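Local coordinates for ABC transporter substrate binding protein (Ribose) (PDB 4WUT) that binds beta-D-fucopyranose in a cleft between two lobes and probably serves as the sugar-binding component of an ABC transporter, at residues S35-N40 with Y268-K273; K43-A48 with H55-Q60; N73-A78 with I86-S91; A95-V100 with K119-Y124; Y125-A130 with V275-K280. All coordinates share one frame; numbering follows the deposited sequence.

Contact 1 of 5, residues S35-N40 with Y268-K273; sequences STFWQN and YQMGEK. With FCB (beta-D-fucopyranose), chain E.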
# COMPACT_ATOMS: atom_id res chain seq x y z
N SER A 35 0.09 -1.45 12.07
CA SER A 35 0.89 -1.52 10.87
C SER A 35 2.04 -0.52 10.87
O SER A 35 1.84 0.69 11.09
CB SER A 35 -0.04 -1.25 9.68
OG SER A 35 0.66 -0.93 8.52
N THR A 36 3.26 -0.98 10.60
CA THR A 36 4.38 -0.04 10.53
C THR A 36 4.21 0.90 9.32
O THR A 36 4.59 2.06 9.39
CB THR A 36 5.79 -0.74 10.54
OG1 THR A 36 5.79 -1.87 9.66
CG2 THR A 36 6.14 -1.22 11.92
N PHE A 37 3.61 0.41 8.24
CA PHE A 37 3.34 1.25 7.08
C PHE A 37 2.41 2.40 7.47
O PHE A 37 2.72 3.55 7.23
CB PHE A 37 2.74 0.42 5.93
CG PHE A 37 2.36 1.25 4.72
CD1 PHE A 37 1.11 1.82 4.62
CD2 PHE A 37 3.26 1.44 3.68
CE1 PHE A 37 0.77 2.60 3.52
CE2 PHE A 37 2.91 2.22 2.59
CZ PHE A 37 1.67 2.78 2.51
N TRP A 38 1.26 2.09 8.09
CA TRP A 38 0.30 3.14 8.43
C TRP A 38 0.85 4.04 9.53
O TRP A 38 0.54 5.23 9.57
CB TRP A 38 -1.09 2.58 8.78
CG TRP A 38 -1.75 1.93 7.59
CD1 TRP A 38 -2.07 0.62 7.44
CD2 TRP A 38 -2.12 2.57 6.36
NE1 TRP A 38 -2.63 0.40 6.20
CE2 TRP A 38 -2.66 1.59 5.52
CE3 TRP A 38 -2.04 3.88 5.90
CZ2 TRP A 38 -3.12 1.87 4.24
CZ3 TRP A 38 -2.49 4.16 4.63
CH2 TRP A 38 -3.03 3.17 3.82
N GLN A 39 1.71 3.50 10.40
CA GLN A 39 2.32 4.35 11.42
C GLN A 39 3.30 5.36 10.80
O GLN A 39 3.50 6.45 11.35
CB GLN A 39 3.00 3.49 12.48
CG GLN A 39 1.97 2.82 13.39
CD GLN A 39 2.50 1.60 14.13
OE1 GLN A 39 3.69 1.29 14.09
NE2 GLN A 39 1.60 0.90 14.82
N ASN A 40 3.91 5.01 9.68
CA ASN A 40 4.76 5.98 8.97
C ASN A 40 3.91 7.06 8.27
O ASN A 40 4.30 8.23 8.25
CB ASN A 40 5.67 5.29 7.96
CG ASN A 40 6.95 6.09 7.70
OD1 ASN A 40 7.59 6.58 8.64
ND2 ASN A 40 7.29 6.28 6.42
N TYR A 268 5.42 8.28 4.16
CA TYR A 268 5.51 9.51 4.94
C TYR A 268 4.91 10.67 4.16
O TYR A 268 4.17 11.46 4.71
CB TYR A 268 6.97 9.79 5.29
CG TYR A 268 7.25 10.99 6.16
CD1 TYR A 268 7.39 12.25 5.61
CD2 TYR A 268 7.45 10.85 7.52
CE1 TYR A 268 7.69 13.36 6.40
CE2 TYR A 268 7.74 11.94 8.32
CZ TYR A 268 7.86 13.18 7.76
OH TYR A 268 8.16 14.27 8.56
N GLN A 269 5.25 10.76 2.87
CA GLN A 269 4.75 11.84 2.02
C GLN A 269 3.21 11.82 1.92
O GLN A 269 2.58 12.87 1.93
CB GLN A 269 5.37 11.77 0.62
CG GLN A 269 5.05 13.03 -0.18
CD GLN A 269 5.50 13.00 -1.65
OE1 GLN A 269 6.21 12.10 -2.11
NE2 GLN A 269 5.05 14.01 -2.40
N MSE A 270 2.61 10.63 1.85
CA MSE A 270 1.16 10.56 1.77
C MSE A 270 0.53 11.23 2.98
O MSE A 270 -0.46 11.97 2.87
CB MSE A 270 0.69 9.11 1.68
CG MSE A 270 1.05 8.41 0.37
SE MSE A 270 0.44 6.56 0.42
CE MSE A 270 1.76 5.77 -0.76
N GLY A 271 1.10 10.98 4.16
CA GLY A 271 0.61 11.59 5.37
C GLY A 271 0.89 13.09 5.41
O GLY A 271 0.00 13.88 5.69
N GLU A 272 2.14 13.50 5.13
CA GLU A 272 2.51 14.90 5.25
C GLU A 272 1.78 15.75 4.21
O GLU A 272 1.13 16.74 4.55
CB GLU A 272 4.02 15.07 5.10
CG GLU A 272 4.55 16.41 5.58
CD GLU A 272 6.01 16.61 5.26
OE1 GLU A 272 6.50 16.01 4.27
OE2 GLU A 272 6.68 17.36 6.00
N LYS A 273 1.87 15.35 2.94
CA LYS A 273 1.23 16.11 1.87
C LYS A 273 -0.28 15.92 1.87
O LYS A 273 -1.03 16.78 1.40
CB LYS A 273 1.79 15.77 0.50
CG LYS A 273 1.31 16.74 -0.57
CD LYS A 273 2.28 16.91 -1.69
CE LYS A 273 1.69 17.88 -2.71
NZ LYS A 273 2.71 18.49 -3.60
C1 FCB E . 0.76 -0.89 1.41
C2 FCB E . -0.53 -0.63 0.65
C3 FCB E . -1.59 -0.23 1.53
C4 FCB E . -1.76 -1.24 2.69
C5 FCB E . -0.34 -1.40 3.31
C6 FCB E . -0.33 -2.40 4.50
O1 FCB E . 1.57 -1.55 0.55
O2 FCB E . -0.24 0.46 -0.27
O3 FCB E . -2.79 -0.16 0.72
O4 FCB E . -2.30 -2.50 2.21
O5 FCB E . 0.53 -1.90 2.39
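F37 forms part of the wall of the sugar pocket: its ring carries the bound beta-D-fucopyranose on one face and meets selenomethionine M270 at its edge. Atom C1 of the sugar stands 3.8 Å above the F37 ring plane, over its centre, and CD1 of F37 lies 3.8 Å from sugar C5. The CE methyl of M270 comes up near the ring plane, 4.4 Å from F37 CZ. W38 offers CZ2 to C4 of the sugar at 3.7 Å, while CD1 of F37 sits over the centre of the W38 indole. Both residues lie in the first turn of helix 36-49, where S35 is the N-cap: its OG accepts from W38 N at 3.1 Å in a nearly straight bond (172°). This is the cleft of a type I periplasmic binding protein, and W38 NE1 is held by E65, itself a pocket residue. A turn after F37, the N40 side chain crosses that of Y268 at about a right angle; CG anti to the backbone N (chi1 -153°) turns the amide toward the start of helix 267-282. Its ND2 lies 3.7 Å from Y268 CB and is hydrogen-bonded to S267 OG, just before Y268.

Contact 2 of 5, residues K43-A48 with H55-Q60; sequences KGADAA and HTITFQ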
# COMPACT_ATOMS: atom_id res chain seq x y z
N LYS A 43 3.19 9.39 10.99
CA LYS A 43 4.35 10.23 11.25
C LYS A 43 4.35 11.47 10.34
O LYS A 43 4.58 12.58 10.81
CB LYS A 43 5.63 9.41 11.07
CG LYS A 43 6.89 10.09 11.57
CD LYS A 43 8.09 9.15 11.51
CE LYS A 43 9.40 9.92 11.61
NZ LYS A 43 10.59 9.05 11.33
N GLY A 44 4.11 11.26 9.06
CA GLY A 44 4.05 12.35 8.09
C GLY A 44 2.91 13.31 8.41
O GLY A 44 3.08 14.52 8.35
N ALA A 45 1.75 12.77 8.73
CA ALA A 45 0.61 13.62 9.08
C ALA A 45 0.90 14.47 10.32
O ALA A 45 0.55 15.65 10.39
CB ALA A 45 -0.63 12.77 9.30
N ASP A 46 1.57 13.87 11.30
CA ASP A 46 1.90 14.55 12.54
C ASP A 46 2.85 15.71 12.26
O ASP A 46 2.75 16.78 12.89
CB ASP A 46 2.55 13.58 13.52
CG ASP A 46 1.53 12.74 14.29
OD1 ASP A 46 0.35 13.12 14.32
OD2 ASP A 46 1.93 11.71 14.88
N ALA A 47 3.77 15.50 11.34
CA ALA A 47 4.76 16.51 10.99
C ALA A 47 4.07 17.73 10.38
O ALA A 47 4.32 18.86 10.80
CB ALA A 47 5.77 15.95 10.02
N ALA A 48 3.18 17.49 9.43
CA ALA A 48 2.46 18.57 8.75
C ALA A 48 1.59 19.37 9.72
O ALA A 48 1.56 20.59 9.68
CB ALA A 48 1.60 18.00 7.65
N HIS A 55 -5.69 23.64 13.47
CA HIS A 55 -6.30 22.32 13.36
C HIS A 55 -5.47 21.28 14.06
O HIS A 55 -4.26 21.44 14.24
CB HIS A 55 -6.49 21.95 11.89
CG HIS A 55 -7.51 22.79 11.19
ND1 HIS A 55 -7.18 23.87 10.40
CD2 HIS A 55 -8.86 22.70 11.17
CE1 HIS A 55 -8.28 24.41 9.92
NE2 HIS A 55 -9.31 23.72 10.36
N THR A 56 -6.14 20.20 14.45
CA THR A 56 -5.48 19.04 15.01
C THR A 56 -5.88 17.82 14.19
O THR A 56 -6.85 17.90 13.42
CB THR A 56 -5.89 18.84 16.48
OG1 THR A 56 -7.31 18.70 16.56
CG2 THR A 56 -5.45 20.02 17.33
N ILE A 57 -5.15 16.71 14.31
CA ILE A 57 -5.57 15.48 13.67
C ILE A 57 -5.91 14.41 14.70
O ILE A 57 -5.38 14.39 15.81
CB ILE A 57 -4.52 14.88 12.66
CG1 ILE A 57 -3.23 14.49 13.38
CG2 ILE A 57 -4.21 15.84 11.53
CD1 ILE A 57 -2.20 13.89 12.46
N THR A 58 -6.84 13.56 14.31
CA THR A 58 -7.05 12.29 14.96
C THR A 58 -6.60 11.24 13.96
O THR A 58 -6.64 11.47 12.75
CB THR A 58 -8.53 12.11 15.31
OG1 THR A 58 -9.31 12.28 14.13
CG2 THR A 58 -8.96 13.13 16.37
N PHE A 59 -6.13 10.10 14.45
CA PHE A 59 -5.65 9.03 13.58
C PHE A 59 -6.33 7.76 14.05
O PHE A 59 -6.19 7.37 15.21
CB PHE A 59 -4.14 8.89 13.71
CG PHE A 59 -3.52 8.00 12.67
CD1 PHE A 59 -3.23 8.50 11.40
CD2 PHE A 59 -3.18 6.69 12.95
CE1 PHE A 59 -2.65 7.68 10.43
CE2 PHE A 59 -2.61 5.87 11.98
CZ PHE A 59 -2.34 6.37 10.73
N GLN A 60 -7.08 7.12 13.16
CA GLN A 60 -7.91 5.98 13.53
C GLN A 60 -7.94 4.98 12.38
O GLN A 60 -7.78 5.35 11.21
CB GLN A 60 -9.34 6.46 13.84
CG GLN A 60 -9.43 7.89 14.43
CD GLN A 60 -10.28 8.86 13.58
OE1 GLN A 60 -11.51 8.82 13.62
NE2 GLN A 60 -9.60 9.75 12.82
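I57 and D46 meet at about a right angle, the isoleucine rising from the sheet and the aspartate reaching from the helix across the tip of the isoleucine. They belong to a beta-alpha-beta crossover in which helix 36-49 links strand 25-29 to its parallel neighbour 56-60, the outermost strand on this side of the sheet. I57 directs its side chain at the helix. CG1 is wedged between the backbone N and C (chi1 63°), and the chain then runs on fully extended (chi2 179°), so that CD1 becomes the foremost atom. This one methyl has two partners of different character. The first is the CB of A45, which points at the strand and lies 3.7 Å from I57 CD1 in an ordinary apolar contact. The second is the carboxylate of D46, the next residue of the helix. With CG beside its own backbone N (chi1 -82°), D46 lets its end swing nearer to the strand than its CB direction would suggest. A45 lies on the buried side of the helix, where it also touches V275 of helix 267-282, whereas D46 is at the margin of the interface. I49, further along the same helix, packs on I57 as well. The closest approach is made by a carboxylate oxygen against a methyl: D46 OD1 is 3.2 Å from I57 CD1, and 3.9 Å from I57 CG1.

Contact 3 of 5, residues N73-A78 with I86-S91; sequences NMVENA and ILLAPS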
# COMPACT_ATOMS: atom_id res chain seq x y z
N ASN A 73 -18.17 2.78 9.02
CA ASN A 73 -18.70 3.35 10.25
C ASN A 73 -17.86 4.54 10.76
O ASN A 73 -18.41 5.57 11.18
CB ASN A 73 -18.84 2.22 11.28
CG ASN A 73 -19.28 2.72 12.63
OD1 ASN A 73 -18.45 3.07 13.47
ND2 ASN A 73 -20.58 2.73 12.85
N MSE A 74 -16.54 4.41 10.71
CA MSE A 74 -15.65 5.49 11.12
C MSE A 74 -15.81 6.75 10.30
O MSE A 74 -15.83 7.85 10.83
CB MSE A 74 -14.19 5.06 11.07
CG MSE A 74 -13.85 4.12 12.17
SE MSE A 74 -11.94 3.71 12.14
CE MSE A 74 -11.92 2.56 13.71
N VAL A 75 -15.90 6.60 8.98
CA VAL A 75 -16.07 7.76 8.13
C VAL A 75 -17.46 8.41 8.37
O VAL A 75 -17.58 9.64 8.52
CB VAL A 75 -15.90 7.37 6.65
CG1 VAL A 75 -16.19 8.57 5.77
CG2 VAL A 75 -14.51 6.81 6.38
N GLU A 76 -18.50 7.59 8.46
CA GLU A 76 -19.83 8.11 8.74
C GLU A 76 -19.83 8.89 10.04
O GLU A 76 -20.45 9.94 10.15
CB GLU A 76 -20.83 6.96 8.90
CG GLU A 76 -21.18 6.26 7.62
CD GLU A 76 -22.04 5.03 7.88
OE1 GLU A 76 -22.20 4.63 9.07
OE2 GLU A 76 -22.56 4.46 6.91
N ASN A 77 -19.17 8.34 11.05
CA ASN A 77 -19.13 8.98 12.34
C ASN A 77 -18.38 10.32 12.31
O ASN A 77 -18.77 11.28 12.97
CB ASN A 77 -18.50 8.03 13.36
CG ASN A 77 -19.41 6.86 13.71
OD1 ASN A 77 -20.61 6.88 13.44
ND2 ASN A 77 -18.83 5.84 14.34
N ALA A 78 -17.31 10.36 11.51
CA ALA A 78 -16.56 11.60 11.31
C ALA A 78 -17.46 12.67 10.69
O ALA A 78 -17.45 13.83 11.09
CB ALA A 78 -15.32 11.35 10.46
N ILE A 86 -11.36 15.27 6.16
CA ILE A 86 -11.09 13.85 6.27
C ILE A 86 -9.97 13.47 5.31
O ILE A 86 -10.00 13.80 4.13
CB ILE A 86 -12.34 13.01 5.93
CG1 ILE A 86 -13.46 13.31 6.94
CG2 ILE A 86 -11.98 11.50 5.85
CD1 ILE A 86 -14.80 12.71 6.57
N LEU A 87 -8.97 12.79 5.85
CA LEU A 87 -7.91 12.17 5.07
C LEU A 87 -8.17 10.68 5.16
O LEU A 87 -8.06 10.11 6.25
CB LEU A 87 -6.54 12.48 5.65
CG LEU A 87 -5.32 12.05 4.82
CD1 LEU A 87 -5.35 12.76 3.45
CD2 LEU A 87 -4.02 12.29 5.52
N LEU A 88 -8.49 10.05 4.03
CA LEU A 88 -8.98 8.66 4.03
C LEU A 88 -8.15 7.77 3.12
O LEU A 88 -7.94 8.12 1.95
CB LEU A 88 -10.43 8.62 3.55
CG LEU A 88 -11.07 7.24 3.39
CD1 LEU A 88 -11.15 6.47 4.72
CD2 LEU A 88 -12.44 7.40 2.76
N ALA A 89 -7.70 6.63 3.64
CA ALA A 89 -7.16 5.54 2.83
C ALA A 89 -8.23 4.45 2.80
O ALA A 89 -8.34 3.63 3.73
CB ALA A 89 -5.88 4.98 3.42
N PRO A 90 -9.06 4.45 1.76
CA PRO A 90 -10.26 3.60 1.79
C PRO A 90 -9.91 2.14 1.66
O PRO A 90 -9.12 1.77 0.79
CB PRO A 90 -11.07 4.07 0.58
CG PRO A 90 -10.07 4.66 -0.32
CD PRO A 90 -9.04 5.31 0.56
N SER A 91 -10.52 1.30 2.50
CA SER A 91 -10.22 -0.13 2.49
C SER A 91 -10.88 -0.86 1.31
O SER A 91 -10.51 -2.01 1.01
CB SER A 91 -10.64 -0.76 3.80
OG SER A 91 -9.89 -0.18 4.85
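V75 sends its two methyls to different residues of the strand, reaching I86 with one and L88 with the other. CG2, anti to the carbonyl carbon, is the nearer and lies 3.8 Å from CD1 of L88. The V75 and L88 side chains cross at about a right angle, and L88 arrives with its own CG anti to its backbone N (chi1 176°). CG1 of V75 makes a looser contact at 4.4 Å from I86 CD1. Helix 97-105 closes in from the flank, touching V75 through A99 and L88 through V100. Helix 68-80 and strand 85-88 are consecutive elements of the alpha/beta fold, the helix crossing over the sheet from strand 56-60 to the parallel strand 85-88. Their short segments run almost antiparallel (169°), with axes 10.5 Å apart. I86 and L88 share a face of the strand because residues alternate, while L87 between them turns to the other face and packs on strand 110-113. One turn after V75, the CB of A78 meets the same delta methyl, approaching I86 CD1 to 4.2 Å. Beyond A78, the helix adds V79 to the apolar cover of I86.

Contact 4 of 5, residues A95-V100 with K119-Y124; sequences ALVPAV and KDAEKY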
# COMPACT_ATOMS: atom_id res chain seq x y z
N ALA A 95 -17.21 0.28 -1.42
CA ALA A 95 -17.96 0.32 -0.17
C ALA A 95 -17.86 1.65 0.53
O ALA A 95 -18.77 1.99 1.30
CB ALA A 95 -17.50 -0.79 0.76
N LEU A 96 -16.78 2.39 0.30
CA LEU A 96 -16.58 3.67 0.98
C LEU A 96 -17.21 4.88 0.24
O LEU A 96 -17.27 5.98 0.79
CB LEU A 96 -15.09 3.95 1.19
CG LEU A 96 -14.46 3.31 2.45
CD1 LEU A 96 -14.99 4.03 3.70
CD2 LEU A 96 -14.66 1.81 2.54
N VAL A 97 -17.71 4.65 -0.97
CA VAL A 97 -18.26 5.76 -1.75
C VAL A 97 -19.45 6.46 -1.09
O VAL A 97 -19.49 7.69 -1.03
CB VAL A 97 -18.60 5.33 -3.16
CG1 VAL A 97 -19.26 6.49 -3.90
CG2 VAL A 97 -17.33 4.89 -3.87
N PRO A 98 -20.43 5.70 -0.56
CA PRO A 98 -21.57 6.39 0.04
C PRO A 98 -21.20 7.30 1.22
O PRO A 98 -21.77 8.38 1.33
CB PRO A 98 -22.46 5.23 0.50
CG PRO A 98 -22.15 4.15 -0.47
CD PRO A 98 -20.68 4.26 -0.69
N ALA A 99 -20.25 6.88 2.04
CA ALA A 99 -19.84 7.71 3.17
C ALA A 99 -19.08 8.95 2.72
O ALA A 99 -19.24 10.03 3.30
CB ALA A 99 -19.01 6.88 4.15
N VAL A 100 -18.25 8.80 1.69
CA VAL A 100 -17.53 9.93 1.11
C VAL A 100 -18.49 10.91 0.43
O VAL A 100 -18.33 12.11 0.57
CB VAL A 100 -16.42 9.44 0.16
CG1 VAL A 100 -15.79 10.60 -0.59
CG2 VAL A 100 -15.39 8.67 0.94
N LYS A 119 -14.41 5.32 -9.82
CA LYS A 119 -14.74 6.46 -10.68
C LYS A 119 -16.04 7.15 -10.27
O LYS A 119 -16.17 8.37 -10.34
CB LYS A 119 -14.86 5.99 -12.13
CG LYS A 119 -13.58 5.43 -12.71
CD LYS A 119 -12.65 6.53 -13.23
CE LYS A 119 -13.27 7.31 -14.39
NZ LYS A 119 -12.29 8.23 -15.06
N ASP A 120 -17.01 6.35 -9.82
CA ASP A 120 -18.29 6.86 -9.34
C ASP A 120 -18.14 8.01 -8.34
O ASP A 120 -19.02 8.86 -8.22
CB ASP A 120 -19.09 5.73 -8.68
CG ASP A 120 -19.54 4.66 -9.67
OD1 ASP A 120 -19.63 4.95 -10.88
OD2 ASP A 120 -19.81 3.51 -9.23
N ALA A 121 -17.02 8.05 -7.62
CA ALA A 121 -16.84 8.93 -6.48
C ALA A 121 -16.08 10.20 -6.83
O ALA A 121 -15.74 10.97 -5.94
CB ALA A 121 -16.07 8.19 -5.36
N GLU A 122 -15.76 10.39 -8.10
CA GLU A 122 -14.78 11.42 -8.49
C GLU A 122 -15.17 12.82 -8.01
O GLU A 122 -14.32 13.64 -7.66
CB GLU A 122 -14.59 11.42 -10.01
CG GLU A 122 -15.87 11.58 -10.81
CD GLU A 122 -15.63 11.50 -12.31
OE1 GLU A 122 -14.44 11.42 -12.71
OE2 GLU A 122 -16.61 11.51 -13.07
N LYS A 123 -16.47 13.06 -7.98
CA LYS A 123 -17.02 14.38 -7.66
C LYS A 123 -16.94 14.72 -6.17
O LYS A 123 -17.19 15.86 -5.79
CB LYS A 123 -18.48 14.47 -8.08
CG LYS A 123 -18.73 14.13 -9.54
CD LYS A 123 -20.09 14.64 -10.01
CE LYS A 123 -20.15 14.79 -11.53
NZ LYS A 123 -19.85 13.51 -12.24
N TYR A 124 -16.62 13.72 -5.34
CA TYR A 124 -16.83 13.83 -3.92
C TYR A 124 -15.57 14.07 -3.10
O TYR A 124 -15.66 14.27 -1.90
CB TYR A 124 -17.52 12.56 -3.40
CG TYR A 124 -18.78 12.19 -4.12
CD1 TYR A 124 -19.74 13.15 -4.42
CD2 TYR A 124 -19.02 10.88 -4.50
CE1 TYR A 124 -20.91 12.80 -5.08
CE2 TYR A 124 -20.17 10.52 -5.17
CZ TYR A 124 -21.11 11.48 -5.44
OH TYR A 124 -22.26 11.14 -6.10
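Side-chain packing that is essentially apolar joins V97 and V100 of helix 97-105 to A121 and Y124, which lie in the loop that connects strand 110-113 to strand 127-130. The loop includes a short 3-10 segment, 119-121, and lies alongside the helix with the two chains in step: V97 faces A121, and V100, one helical turn later, faces Y124. V97 straddles the alanine. Its CG2 is 3.8 Å from A121 CB and its CG1 is 3.9 Å from that atom, so the single methyl is met by both branches of the valine. CG1, anti to the backbone N (chi1 176°), also comes obliquely to the tyrosine ring, 4.3 Å from Y124 CE2. V100 meets the same residue at its base, with CG1 3.8 Å from Y124 CB, and the two side chains run at a slant to each other. Further on, W104 of the same helix brings its ring against that of Y124, their planes about 55° apart, and L117 packs on V100 from the loop. No hydrogen bond spans the two segments. Their hold on each other therefore rests on shape and on 213 Å² of buried surface, with close methyl packing in place of directional bonds.

Contact 5 of 5, residues Y125-A130 with V275-K280; sequences YQAFLA and VDTLLK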
# COMPACT_ATOMS: atom_id res chain seq x y z
N TYR A 125 -14.40 14.03 -3.73
CA TYR A 125 -13.14 14.31 -3.03
C TYR A 125 -12.27 15.17 -3.91
O TYR A 125 -12.49 15.25 -5.13
CB TYR A 125 -12.40 13.02 -2.67
CG TYR A 125 -11.99 12.15 -3.86
CD1 TYR A 125 -12.87 11.24 -4.40
CD2 TYR A 125 -10.72 12.24 -4.39
CE1 TYR A 125 -12.52 10.44 -5.46
CE2 TYR A 125 -10.35 11.45 -5.46
CZ TYR A 125 -11.24 10.54 -5.98
OH TYR A 125 -10.86 9.76 -7.06
N GLN A 126 -11.28 15.83 -3.31
CA GLN A 126 -10.57 16.89 -4.02
C GLN A 126 -9.13 16.58 -4.41
O GLN A 126 -8.56 17.30 -5.20
CB GLN A 126 -10.64 18.21 -3.25
CG GLN A 126 -12.04 18.75 -3.09
CD GLN A 126 -12.79 18.10 -1.96
OE1 GLN A 126 -12.27 17.96 -0.87
NE2 GLN A 126 -14.03 17.67 -2.22
N ALA A 127 -8.54 15.54 -3.83
CA ALA A 127 -7.23 15.11 -4.27
C ALA A 127 -7.03 13.64 -3.94
O ALA A 127 -7.68 13.10 -3.06
CB ALA A 127 -6.12 15.98 -3.63
N PHE A 128 -6.12 13.02 -4.69
CA PHE A 128 -5.74 11.64 -4.51
C PHE A 128 -4.22 11.54 -4.60
O PHE A 128 -3.64 11.83 -5.65
CB PHE A 128 -6.39 10.77 -5.60
CG PHE A 128 -6.00 9.32 -5.56
CD1 PHE A 128 -6.03 8.61 -4.39
CD2 PHE A 128 -5.63 8.68 -6.72
CE1 PHE A 128 -5.67 7.27 -4.37
CE2 PHE A 128 -5.26 7.34 -6.71
CZ PHE A 128 -5.29 6.64 -5.54
N LEU A 129 -3.62 11.14 -3.47
CA LEU A 129 -2.16 11.02 -3.36
C LEU A 129 -1.81 9.56 -3.18
O LEU A 129 -2.26 8.93 -2.22
CB LEU A 129 -1.65 11.77 -2.12
CG LEU A 129 -1.76 13.28 -2.01
CD1 LEU A 129 -3.19 13.71 -1.76
CD2 LEU A 129 -0.86 13.79 -0.90
N ALA A 130 -1.02 9.01 -4.07
CA ALA A 130 -0.74 7.58 -4.05
C ALA A 130 0.40 7.23 -4.98
O ALA A 130 0.78 8.00 -5.88
CB ALA A 130 -2.00 6.78 -4.43
N VAL A 275 -2.14 15.88 4.67
CA VAL A 275 -2.59 16.89 5.61
C VAL A 275 -2.36 18.29 5.01
O VAL A 275 -3.24 19.16 5.08
CB VAL A 275 -1.90 16.72 6.99
CG1 VAL A 275 -2.12 17.93 7.86
CG2 VAL A 275 -2.42 15.47 7.69
N ASP A 276 -1.23 18.52 4.37
CA ASP A 276 -0.99 19.84 3.80
C ASP A 276 -2.01 20.17 2.71
O ASP A 276 -2.39 21.34 2.55
CB ASP A 276 0.45 19.97 3.30
CG ASP A 276 1.45 20.15 4.45
OD1 ASP A 276 1.06 20.66 5.53
OD2 ASP A 276 2.63 19.79 4.28
N THR A 277 -2.47 19.16 1.99
CA THR A 277 -3.45 19.39 0.92
C THR A 277 -4.79 19.79 1.53
O THR A 277 -5.48 20.70 1.05
CB THR A 277 -3.60 18.14 0.02
OG1 THR A 277 -2.34 17.88 -0.65
CG2 THR A 277 -4.68 18.35 -1.01
N LEU A 278 -5.17 19.10 2.60
CA LEU A 278 -6.39 19.47 3.32
C LEU A 278 -6.30 20.87 3.91
O LEU A 278 -7.26 21.62 3.86
CB LEU A 278 -6.71 18.44 4.40
CG LEU A 278 -7.24 17.13 3.83
CD1 LEU A 278 -7.26 16.05 4.93
CD2 LEU A 278 -8.63 17.29 3.17
N LEU A 279 -5.14 21.24 4.45
CA LEU A 279 -4.95 22.58 4.99
C LEU A 279 -5.14 23.63 3.90
O LEU A 279 -5.72 24.68 4.15
CB LEU A 279 -3.57 22.71 5.65
CG LEU A 279 -3.40 21.89 6.93
CD1 LEU A 279 -1.97 21.94 7.40
CD2 LEU A 279 -4.35 22.39 8.03
N LYS A 280 -4.67 23.35 2.69
CA LYS A 280 -4.89 24.25 1.56
C LYS A 280 -6.38 24.35 1.23
O LYS A 280 -6.91 25.43 1.03
CB LYS A 280 -4.13 23.77 0.32
CG LYS A 280 -2.63 23.97 0.38
CD LYS A 280 -2.01 23.47 -0.91
CE LYS A 280 -0.50 23.59 -0.90
NZ LYS A 280 -0.07 24.69 -1.79
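The hydroxyl OG1 of T277 is hydrogen-bonded to the backbone carbonyl oxygen of K273, one turn back in helix 267-282, and this bond satisfies the polar end of a residue that otherwise faces an apolar sheet. With the hydroxyl tied back to its own helix, the methyl is left to do the touching. CG2 lies anti to the backbone N of T277, while OG1 stands beside that N (chi1 -63°), and CG2 reaches to 3.8 Å from the CB of A127. L129 comes from two residues further along the strand, its CD2 4.4 Å from T277 OG1, so the threonine sits against two side chains that leave the same face of strand 127-130. F128, between them, is directed to the other face. The contact is small, 106 Å² in all, but all three residues are buried. Around it, I291 of strand 290-298 also packs on T277 and on L129, and L278 extends the helix surface towards V111 of strand 110-113. On its far side the helix faces helix 36-49, where V275 meets A48 and I49. The strand is hydrogen-bonded on both edges: A127 and L129 share backbone hydrogen bonds with I112 on one side, and F128 bonds to K289 and I291 on the other. A helix from late in the sequence lying on a strand of the first half is consistent with the type I periplasmic binding protein fold, in which the chain passes between the lobes more than once.

From the N terminus, helix 36-49 opens contact 1, which does not close until helix 267-282, some 230 residues later. Contacts 2, 3 and 4 nest inside that long loop and follow in series, each closing a short local one: helix 36-49 onto strand 56-60, helix 68-80 onto strand 85-88, and helix 97-105 onto the loop after strand 110-113. Contact 5 starts at Y125, just after Y124 closes contact 4, and crosses contact 1, since V275-K280 lies beyond Y268-K273 on the same helix. Contacts 1 and 5 set helix 267-282 beside helix 36-49 on one face of the sheet, while contact 3 packs helix 68-80 on the other and contact 4 adds helix 97-105 and its loop alongside.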